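Side-chain contacts in FTT_1639c (Francisella tularensis subsp. tularensis, PDB 7KZW), which is of unknown function but forms the C-terminal, largely beta-stranded part of a longer protein probably held in the membrane by a transmembrane helix: residues N121-Y124 with L125-S128; Y84-G87 with R88-L92; G55-Q58 with G59-F62; A65-T68 with K69-G73. The protein carries 3 engineered substitutions. All blocks are in the same frame, centred on the assembly; numbering follows the deposited sequence.

Contact 1: N121-Y124 with L125-S128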
loop_
_atom_site.group_PDB
_atom_site.type_symbol
_atom_site.label_atom_id
_atom_site.label_comp_id
_atom_site.label_asym_id
_atom_site.label_seq_id
_atom_site.Cartn_x
_atom_site.Cartn_y
_atom_site.Cartn_z
ATOM N N ASN A 121 10.254 -4.005 -3.463
ATOM C CA ASN A 121 9.929 -5.088 -4.367
ATOM C C ASN A 121 9.033 -6.062 -3.615
ATOM O O ASN A 121 9.183 -6.249 -2.403
ATOM C CB ASN A 121 11.240 -5.850 -4.752
ATOM C CG ASN A 121 10.994 -7.132 -5.457
ATOM O OD1 ASN A 121 10.773 -8.183 -4.819
ATOM N ND2 ASN A 121 10.966 -7.093 -6.796
ATOM N N LEU A 122 8.102 -6.684 -4.334
ATOM C CA LEU A 122 7.386 -7.847 -3.801
ATOM C C LEU A 122 7.425 -8.932 -4.860
ATOM O O LEU A 122 7.239 -8.652 -6.057
ATOM C CB LEU A 122 5.928 -7.471 -3.560
ATOM C CG LEU A 122 5.060 -8.531 -2.913
ATOM C CD1 LEU A 122 5.569 -8.979 -1.603
ATOM C CD2 LEU A 122 3.591 -7.980 -2.779
ATOM N N SER A 123 7.653 -10.166 -4.397
ATOM C CA SER A 123 7.504 -11.311 -5.282
ATOM C C SER A 123 6.962 -12.475 -4.490
ATOM O O SER A 123 7.198 -12.592 -3.285
ATOM C CB SER A 123 8.817 -11.766 -5.950
ATOM O OG SER A 123 9.686 -12.291 -4.954
ATOM N N TYR A 124 6.200 -13.346 -5.162
ATOM C CA TYR A 124 5.700 -14.512 -4.458
ATOM C C TYR A 124 6.875 -15.350 -3.947
ATOM O O TYR A 124 6.839 -15.870 -2.818
ATOM C CB TYR A 124 4.760 -15.347 -5.351
ATOM C CG TYR A 124 4.330 -16.577 -4.621
ATOM C CD1 TYR A 124 3.264 -16.552 -3.706
ATOM C CD2 TYR A 124 5.022 -17.760 -4.809
ATOM C CE1 TYR A 124 2.915 -17.672 -2.984
ATOM C CE2 TYR A 124 4.679 -18.908 -4.055
ATOM C CZ TYR A 124 3.625 -18.833 -3.157
ATOM O OH TYR A 124 3.284 -19.984 -2.444
ATOM N N LEU A 125 7.915 -15.506 -4.766
ATOM C CA LEU A 125 9.066 -16.352 -4.371
ATOM C C LEU A 125 9.666 -15.871 -3.057
ATOM O O LEU A 125 9.862 -16.646 -2.110
ATOM C CB LEU A 125 10.104 -16.355 -5.492
ATOM C CG LEU A 125 11.414 -17.124 -5.226
ATOM C CD1 LEU A 125 11.143 -18.563 -4.901
ATOM C CD2 LEU A 125 12.294 -16.961 -6.456
ATOM N N VAL A 126 9.937 -14.574 -2.967
ATOM C CA VAL A 126 10.574 -14.084 -1.764
ATOM C C VAL A 126 9.613 -14.132 -0.596
ATOM O O VAL A 126 9.934 -14.625 0.486
ATOM C CB VAL A 126 11.123 -12.678 -1.989
ATOM C CG1 VAL A 126 11.465 -12.045 -0.639
ATOM C CG2 VAL A 126 12.356 -12.729 -2.873
ATOM N N GLU A 127 8.383 -13.658 -0.801
ATOM C CA GLU A 127 7.458 -13.504 0.304
ATOM C C GLU A 127 7.023 -14.838 0.868
ATOM O O GLU A 127 6.685 -14.930 2.060
ATOM C CB GLU A 127 6.268 -12.678 -0.206
ATOM C CG GLU A 127 5.650 -11.818 0.802
ATOM C CD GLU A 127 6.595 -10.836 1.442
ATOM O OE1 GLU A 127 7.598 -10.343 0.862
ATOM O OE2 GLU A 127 6.331 -10.563 2.588
ATOM N N SER A 128 6.994 -15.894 0.043
ATOM C CA SER A 128 6.601 -17.213 0.519
ATOM C C SER A 128 7.706 -17.918 1.296
ATOM O O SER A 128 7.469 -18.994 1.856
ATOM C CB SER A 128 6.072 -18.058 -0.632
ATOM O OG SER A 128 7.127 -18.360 -1.513
HETATM O O HOH W 1 8.836 -10.106 -1.689
#

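Contact 2: Y84-G87 with R88-L92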
loop_
_atom_site.group_PDB
_atom_site.type_symbol
_atom_site.label_atom_id
_atom_site.label_comp_id
_atom_site.label_asym_id
_atom_site.label_seq_id
_atom_site.Cartn_x
_atom_site.Cartn_y
_atom_site.Cartn_z
ATOM N N TYR A 84 -7.507 6.938 0.996
ATOM C CA TYR A 84 -7.895 7.199 2.366
ATOM C C TYR A 84 -7.525 6.009 3.214
ATOM O O TYR A 84 -7.504 4.882 2.746
ATOM C CB TYR A 84 -9.412 7.403 2.438
ATOM C CG TYR A 84 -9.840 8.633 1.669
ATOM C CD1 TYR A 84 -10.138 8.567 0.322
ATOM C CD2 TYR A 84 -9.891 9.859 2.308
ATOM C CE1 TYR A 84 -10.507 9.720 -0.391
ATOM C CE2 TYR A 84 -10.211 11.020 1.596
ATOM C CZ TYR A 84 -10.558 10.905 0.274
ATOM O OH TYR A 84 -10.919 12.043 -0.454
ATOM N N LEU A 85 -7.265 6.256 4.496
ATOM C CA LEU A 85 -6.940 5.169 5.404
ATOM C C LEU A 85 -8.192 4.384 5.778
ATOM O O LEU A 85 -9.237 4.969 6.100
ATOM C CB LEU A 85 -6.352 5.753 6.683
ATOM C CG LEU A 85 -4.948 6.337 6.547
ATOM C CD1 LEU A 85 -4.588 7.045 7.841
ATOM C CD2 LEU A 85 -3.925 5.196 6.259
ATOM N N SER A 86 -8.061 3.059 5.816
ATOM C CA SER A 86 -9.163 2.229 6.314
ATOM C C SER A 86 -9.326 2.423 7.814
ATOM O O SER A 86 -8.517 3.076 8.495
ATOM C CB SER A 86 -8.886 0.748 6.065
ATOM O OG SER A 86 -7.889 0.293 6.983
ATOM N N GLY A 87 -10.349 1.786 8.368
ATOM C CA GLY A 87 -10.545 1.928 9.788
ATOM C C GLY A 87 -9.460 1.311 10.650
ATOM O O GLY A 87 -9.350 1.672 11.843
ATOM N N ARG A 88 -8.673 0.402 10.108
ATOM C CA ARG A 88 -7.498 -0.155 10.760
ATOM C C ARG A 88 -6.233 0.549 10.319
ATOM O O ARG A 88 -5.133 -0.001 10.435
ATOM C CB ARG A 88 -7.393 -1.653 10.504
ATOM C CG ARG A 88 -8.461 -2.470 11.182
ATOM C CD ARG A 88 -8.124 -3.971 11.160
ATOM N NE ARG A 88 -7.583 -4.423 9.872
ATOM C CZ ARG A 88 -8.335 -5.000 8.938
ATOM N NH1 ARG A 88 -9.626 -5.190 9.184
ATOM N NH2 ARG A 88 -7.812 -5.386 7.772
ATOM N N ASN A 89 -6.381 1.758 9.767
ATOM C CA ASN A 89 -5.257 2.610 9.376
ATOM C C ASN A 89 -4.373 1.990 8.301
ATOM O O ASN A 89 -3.165 2.242 8.241
ATOM C CB ASN A 89 -4.472 3.115 10.586
ATOM C CG ASN A 89 -5.314 4.012 11.416
ATOM O OD1 ASN A 89 -5.825 4.999 10.940
ATOM N ND2 ASN A 89 -5.528 3.618 12.679
ATOM N N GLU A 90 -4.991 1.204 7.426
ATOM C CA GLU A 90 -4.294 0.683 6.246
ATOM C C GLU A 90 -4.434 1.659 5.078
ATOM O O GLU A 90 -5.531 2.230 4.845
ATOM C CB GLU A 90 -4.905 -0.638 5.850
ATOM C CG GLU A 90 -4.847 -1.697 6.981
ATOM C CD GLU A 90 -5.709 -2.897 6.702
ATOM O OE1 GLU A 90 -6.745 -2.739 6.023
ATOM O OE2 GLU A 90 -5.338 -3.999 7.158
ATOM N N LEU A 91 -3.322 1.898 4.362
ATOM C CA LEU A 91 -3.349 2.768 3.189
ATOM C C LEU A 91 -3.340 1.959 1.889
ATOM O O LEU A 91 -4.063 2.285 0.946
ATOM C CB LEU A 91 -2.183 3.773 3.208
ATOM C CG LEU A 91 -2.350 4.832 2.111
ATOM C CD1 LEU A 91 -3.506 5.850 2.412
ATOM C CD2 LEU A 91 -1.026 5.594 2.000
ATOM N N LEU A 92 -2.419 0.979 1.774
ATOM C CA LEU A 92 -2.227 0.282 0.507
ATOM C C LEU A 92 -2.027 -1.181 0.794
ATOM O O LEU A 92 -1.189 -1.534 1.626
ATOM C CB LEU A 92 -0.956 0.766 -0.190
ATOM C CG LEU A 92 -0.901 2.209 -0.625
ATOM C CD1 LEU A 92 0.556 2.531 -1.165
ATOM C CD2 LEU A 92 -1.917 2.531 -1.743
HETATM O O HOH W 2 -6.247 3.724 0.652
#

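Contact 3: G55-Q58 with G59-F62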
loop_
_atom_site.group_PDB
_atom_site.type_symbol
_atom_site.label_atom_id
_atom_site.label_comp_id
_atom_site.label_asym_id
_atom_site.label_seq_id
_atom_site.Cartn_x
_atom_site.Cartn_y
_atom_site.Cartn_z
ATOM N N GLY A 55 8.042 -0.326 -12.270
ATOM C CA GLY A 55 8.912 -0.856 -13.309
ATOM C C GLY A 55 8.433 -2.242 -13.687
ATOM O O GLY A 55 7.322 -2.405 -14.216
ATOM N N ASP A 56 9.242 -3.258 -13.446
ATOM C CA ASP A 56 8.787 -4.627 -13.649
ATOM C C ASP A 56 7.494 -4.824 -12.886
ATOM O O ASP A 56 7.415 -4.486 -11.709
ATOM C CB ASP A 56 9.800 -5.628 -13.096
ATOM C CG ASP A 56 11.121 -5.649 -13.886
ATOM O OD1 ASP A 56 11.187 -5.247 -15.057
ATOM O OD2 ASP A 56 12.173 -6.157 -13.341
ATOM N N ASN A 57 6.501 -5.459 -13.522
ATOM C CA ASN A 57 5.285 -5.893 -12.824
ATOM C C ASN A 57 4.722 -7.096 -13.578
ATOM O O ASN A 57 4.137 -6.929 -14.659
ATOM C CB ASN A 57 4.227 -4.797 -12.704
ATOM C CG ASN A 57 2.987 -5.322 -11.989
ATOM O OD1 ASN A 57 2.990 -6.473 -11.539
ATOM N ND2 ASN A 57 1.978 -4.507 -11.840
ATOM N N GLN A 58 4.905 -8.295 -13.037
ATOM C CA GLN A 58 4.150 -9.465 -13.460
ATOM C C GLN A 58 3.240 -9.854 -12.309
ATOM O O GLN A 58 3.731 -10.193 -11.221
ATOM C CB GLN A 58 5.055 -10.628 -13.850
ATOM C CG GLN A 58 4.297 -11.847 -14.293
ATOM C CD GLN A 58 5.248 -12.912 -14.784
ATOM O OE1 GLN A 58 6.467 -12.689 -14.835
ATOM N NE2 GLN A 58 4.715 -14.093 -15.089
ATOM N N GLY A 59 1.938 -9.789 -12.524
ATOM C CA GLY A 59 0.989 -10.361 -11.584
ATOM C C GLY A 59 0.726 -9.595 -10.301
ATOM O O GLY A 59 0.159 -10.186 -9.363
ATOM N N CYS A 60 1.045 -8.306 -10.242
ATOM C CA CYS A 60 0.861 -7.588 -8.972
ATOM C C CYS A 60 -0.012 -6.355 -9.158
ATOM O O CYS A 60 -0.151 -5.789 -10.245
ATOM C CB CYS A 60 2.219 -7.099 -8.447
ATOM S SG CYS A 60 3.398 -8.478 -8.231
ATOM N N LYS A 61 -0.614 -5.928 -8.050
ATOM C CA LYS A 61 -1.484 -4.749 -8.079
ATOM C C LYS A 61 -1.543 -4.132 -6.682
ATOM O O LYS A 61 -1.418 -4.827 -5.669
ATOM C CB LYS A 61 -2.901 -5.106 -8.526
ATOM C CG LYS A 61 -3.602 -6.089 -7.603
ATOM C CD LYS A 61 -5.001 -6.475 -8.197
ATOM C CE LYS A 61 -5.749 -7.463 -7.304
ATOM N NZ LYS A 61 -7.069 -7.801 -7.952
ATOM N N PHE A 62 -1.749 -2.816 -6.635
ATOM C CA PHE A 62 -2.028 -2.141 -5.374
ATOM C C PHE A 62 -3.527 -1.923 -5.260
ATOM O O PHE A 62 -4.182 -1.527 -6.228
ATOM C CB PHE A 62 -1.422 -0.727 -5.382
ATOM C CG PHE A 62 0.105 -0.681 -5.240
ATOM C CD1 PHE A 62 0.711 -0.636 -3.981
ATOM C CD2 PHE A 62 0.894 -0.702 -6.382
ATOM C CE1 PHE A 62 2.113 -0.542 -3.887
ATOM C CE2 PHE A 62 2.314 -0.616 -6.283
ATOM C CZ PHE A 62 2.896 -0.585 -5.059
#

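Contact 4: A65-T68 with K69-G73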
loop_
_atom_site.group_PDB
_atom_site.type_symbol
_atom_site.label_atom_id
_atom_site.label_comp_id
_atom_site.label_asym_id
_atom_site.label_seq_id
_atom_site.Cartn_x
_atom_site.Cartn_y
_atom_site.Cartn_z
ATOM N N ALA A 65 -8.264 2.444 -0.704
ATOM C CA ALA A 65 -9.608 2.975 -0.504
ATOM C C ALA A 65 -9.716 4.271 -1.300
ATOM O O ALA A 65 -9.043 5.272 -0.988
ATOM C CB ALA A 65 -9.868 3.219 0.983
ATOM N N ALA A 66 -10.528 4.255 -2.365
ATOM C CA ALA A 66 -10.530 5.355 -3.316
ATOM C C ALA A 66 -11.477 6.464 -2.888
ATOM O O ALA A 66 -11.391 7.575 -3.457
ATOM C CB ALA A 66 -10.984 4.839 -4.685
ATOM N N ASP A 67 -12.311 6.243 -1.887
ATOM C CA ASP A 67 -13.169 7.292 -1.402
ATOM C C ASP A 67 -13.467 7.077 0.077
ATOM O O ASP A 67 -13.047 6.081 0.667
ATOM C CB ASP A 67 -14.420 7.415 -2.292
ATOM C CG ASP A 67 -15.381 6.240 -2.196
ATOM O OD1 ASP A 67 -15.381 5.497 -1.205
ATOM O OD2 ASP A 67 -16.202 6.072 -3.148
ATOM N N THR A 68 -14.241 8.015 0.642
ATOM C CA THR A 68 -14.480 7.974 2.083
ATOM C C THR A 68 -15.499 6.925 2.481
ATOM O O THR A 68 -15.751 6.743 3.668
ATOM C CB THR A 68 -14.864 9.342 2.629
ATOM O OG1 THR A 68 -16.000 9.819 1.924
ATOM C CG2 THR A 68 -13.702 10.353 2.445
ATOM N N LYS A 69 -16.167 6.297 1.521
ATOM C CA LYS A 69 -17.003 5.147 1.793
ATOM C C LYS A 69 -16.225 3.838 1.718
ATOM O O LYS A 69 -16.814 2.786 1.939
ATOM C CB LYS A 69 -18.230 5.104 0.854
ATOM C CG LYS A 69 -19.000 6.424 0.780
ATOM C CD LYS A 69 -19.957 6.710 1.868
ATOM C CE LYS A 69 -21.257 5.981 1.620
ATOM N NZ LYS A 69 -21.824 5.584 2.872
ATOM N N GLY A 70 -14.916 3.888 1.476
ATOM C CA GLY A 70 -14.085 2.689 1.358
ATOM C C GLY A 70 -14.213 1.941 0.056
ATOM O O GLY A 70 -13.657 0.831 -0.072
ATOM N N LYS A 71 -14.820 2.542 -0.966
ATOM C CA LYS A 71 -14.851 1.826 -2.235
ATOM C C LYS A 71 -13.418 1.612 -2.716
ATOM O O LYS A 71 -12.604 2.535 -2.670
ATOM C CB LYS A 71 -15.583 2.677 -3.251
ATOM C CG LYS A 71 -15.775 1.940 -4.565
ATOM C CD LYS A 71 -16.597 2.807 -5.555
ATOM C CE LYS A 71 -16.720 2.147 -6.930
ATOM N NZ LYS A 71 -17.209 0.729 -6.824
ATOM N N GLN A 72 -13.113 0.409 -3.184
ATOM C CA GLN A 72 -11.727 0.095 -3.531
ATOM C C GLN A 72 -11.352 0.600 -4.902
ATOM O O GLN A 72 -12.160 0.610 -5.846
ATOM C CB GLN A 72 -11.404 -1.391 -3.454
ATOM C CG GLN A 72 -11.479 -1.878 -2.017
ATOM C CD GLN A 72 -11.152 -3.377 -1.888
ATOM O OE1 GLN A 72 -10.920 -4.054 -2.896
ATOM N NE2 GLN A 72 -11.090 -3.873 -0.652
ATOM N N GLY A 73 -10.108 1.007 -5.007
ATOM C CA GLY A 73 -9.450 1.261 -6.258
ATOM C C GLY A 73 -8.266 0.316 -6.440
ATOM O O GLY A 73 -7.786 -0.270 -5.466
#

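Contact 1: N121-Y124 with L125-S128
Ser-128 lies over one face of the Tyr-124 ring, its CB 3.9 Å from the ring centroid and 22° off the normal, in a CH-pi contact displaced toward the hydroxyl-bearing side. The ring reaches this place because Tyr-124 swings CG opposite its own backbone N (chi1 177°), running the side chain out beneath the end of the short helix. Ser-128 is fixed above it by two bonds to one acceptor: Ser-128 N meets Tyr-124 O at 2.9 Å and Ser-128 OG donates to Tyr-124 O at 2.8 Å, the two donors coming from opposite faces of the carbonyl plane. At the start of the helix, Ser-123 is the N-cap. Its OG accepts from Val-126 N at 3.0 Å in a fairly straight bond (162°), while Glu-127 N closes the first helical turn onto Ser-123 O. The Glu-127 chain is bent about its CB-CG bond and crosses Leu-122 at about a right angle; Leu-122 CD1 lies against its CG and carboxylate, 3.5 Å from Glu-127 OE1. A water ties the same carboxylate to the strand: it donates to Glu-127 OE1 (2.8 Å) and accepts from Ser-123 N (3.0 Å). The whole unit turns strand 114-123 into helix 124-127. Tyr-124 and Ser-128 lean on Tyr-15 of strand 6-16, Glu-127 reaches Ala-22 of strand 21-27, and Leu-122 packs on Leu-94 of strand 90-97.

Contact 2: Y84-G87 with R88-L92
A type I beta turn from Ser-86 to Asn-89 reverses the chain just ahead of strand 90-97, in the pattern of a type I turn with a G1 bulge: Asn-89 takes the left-handed conformation (phi 62°), Asn-89 N donates to Ser-86 O (2.8 Å), and Ser-86 N donates to Glu-90 O (2.8 Å) in the carbonyl plane. The Ser-86 side chain plugs the inside of the turn. With chi1 at 74°, OG is tucked back between the backbone N and carbonyl carbon, where it accepts from Glu-90 N at 3.1 Å and, less straight, from Arg-88 N at 3.2 Å; the latter makes an ST turn. Ser-86 OG also gives a weak bond to Glu-90 OE1. The Glu-90 chain runs out extended past this hydroxyl, and its other oxygen, OE2, is met on the syn side, but tilted well out of the carboxylate plane, by Arg-88 NH2 at 2.9 Å, a salt bridge across the outside of the turn. On the apolar side, Leu-85 CD2 rests against Leu-91 CB at 3.8 Å. A water joins the two arms by donating to both Tyr-84 O and Leu-91 O. Asn-89 OD1 is taken by Asn-39. Leu-85 and Leu-91 share Phe-48 of strand 48-58 as a neighbour, and Leu-91 and Leu-92 together face Phe-26 of strand 21-27 in a classic beta bulge.

Contact 3: G55-Q58 with G59-F62
Two hydrogen bonds join the side-chain amide of Asn-57 to both backbone polar atoms of Cys-60. Asn-57 OD1 accepts from Cys-60 N at 3.0 Å, in the carbonyl plane and on a lone pair, though the bond is bent (138°). Asn-57 ND2 donates to Cys-60 O at 3.0 Å and far straighter (165°); the acceptor lies in the amide plane, while ND2 stands 45° out of the plane of the Cys-60 carbonyl. This twofold grip fixes the rotation of the amide, and a further bond from ND2 to Thr-76 O supports the same orientation. CG lies opposite the backbone N of Asn-57, which carries the amide across to the next strand. Close van der Waals contact follows from it: Cys-60 CB sits 3.2 Å from Asn-57 OD1. Between them, Gly-59 has a positive phi, which favours glycine. The arrangement is a short connection between two consecutive strands, bridged by an asparagine side chain that bonds to the backbone N and O of the residue three positions on. It is not a hairpin: strand 48-58 lies between strands 102-111 and 79-83 in the sheet, and strand 60-65 between strands 90-97 and 72-75.

Contact 4: A65-T68 with K69-G73
Asp-67 folds its side chain back over the turn that it begins, toward Lys-69 and Lys-71. From CB, a chi1 of 69° sets CG between the backbone N and the carbonyl carbon, which brings the carboxylate inside the bend rather than out to one side. CG comes up against Lys-71 CB at 3.7 Å. Beyond it, OD1 does the polar work: it accepts from Lys-71 N at 3.0 Å, the donor approaching from above the carboxylate plane (43° out of it), and from Lys-69 N at 2.9 Å in a weak, strongly bent bond (127°). OD2, the other tip, meets carbon instead, lying 3.5 Å from Lys-71 CB and 4.1 Å from Lys-71 CD. The charged ends stay apart, with Asp-67 OD2 6.6 Å from Lys-71 NZ, so any attraction between them is probably modest; it is the backbone N-H groups that the carboxylate holds. Beneath it, Gly-70 N donates to Asp-67 O and closes the type I turn from Asp-67 to Gly-70, where Gly-70 has the positive phi that glycine readily takes. One step outward, Ala-66 N donates to Lys-71 O at 2.7 Å, almost in line with the C=O bond, and Ala-65 faces Gln-72 as an antiparallel non-hydrogen-bonded pair. The turn thus links strand 60-65 to strand 72-75, its antiparallel partner at the outer border of the sheet. Strand 60-65 has strand 90-97 on its other flank, and Thr-68 touches Pro-45 and Tyr-84 from neighbouring loops.

Contact 4 is a surface turn, whereas contacts 1, 2 and 3 are partly buried, each setting some residues into the interior. Contacts 1 and 3 lie on one side of the chain's centre, contacts 2 and 4 on the other, yet all four reach the same sheet. Contact 3 opens strand 60-65 and contact 4 closes it. Contact 2 touches both: Tyr-84 N probably bonds Ala-65 O at 3.0 Å, and Leu-92 CD1 packs on Phe-62 CD1 at 4.2 Å. The chemistry differs: a hydroxyl caps a helix in contact 1 and fills a turn in contact 2, an amide bridges a strand-to-strand connection in contact 3, and a carboxylate takes one firm and one weak N-H bond in contact 4.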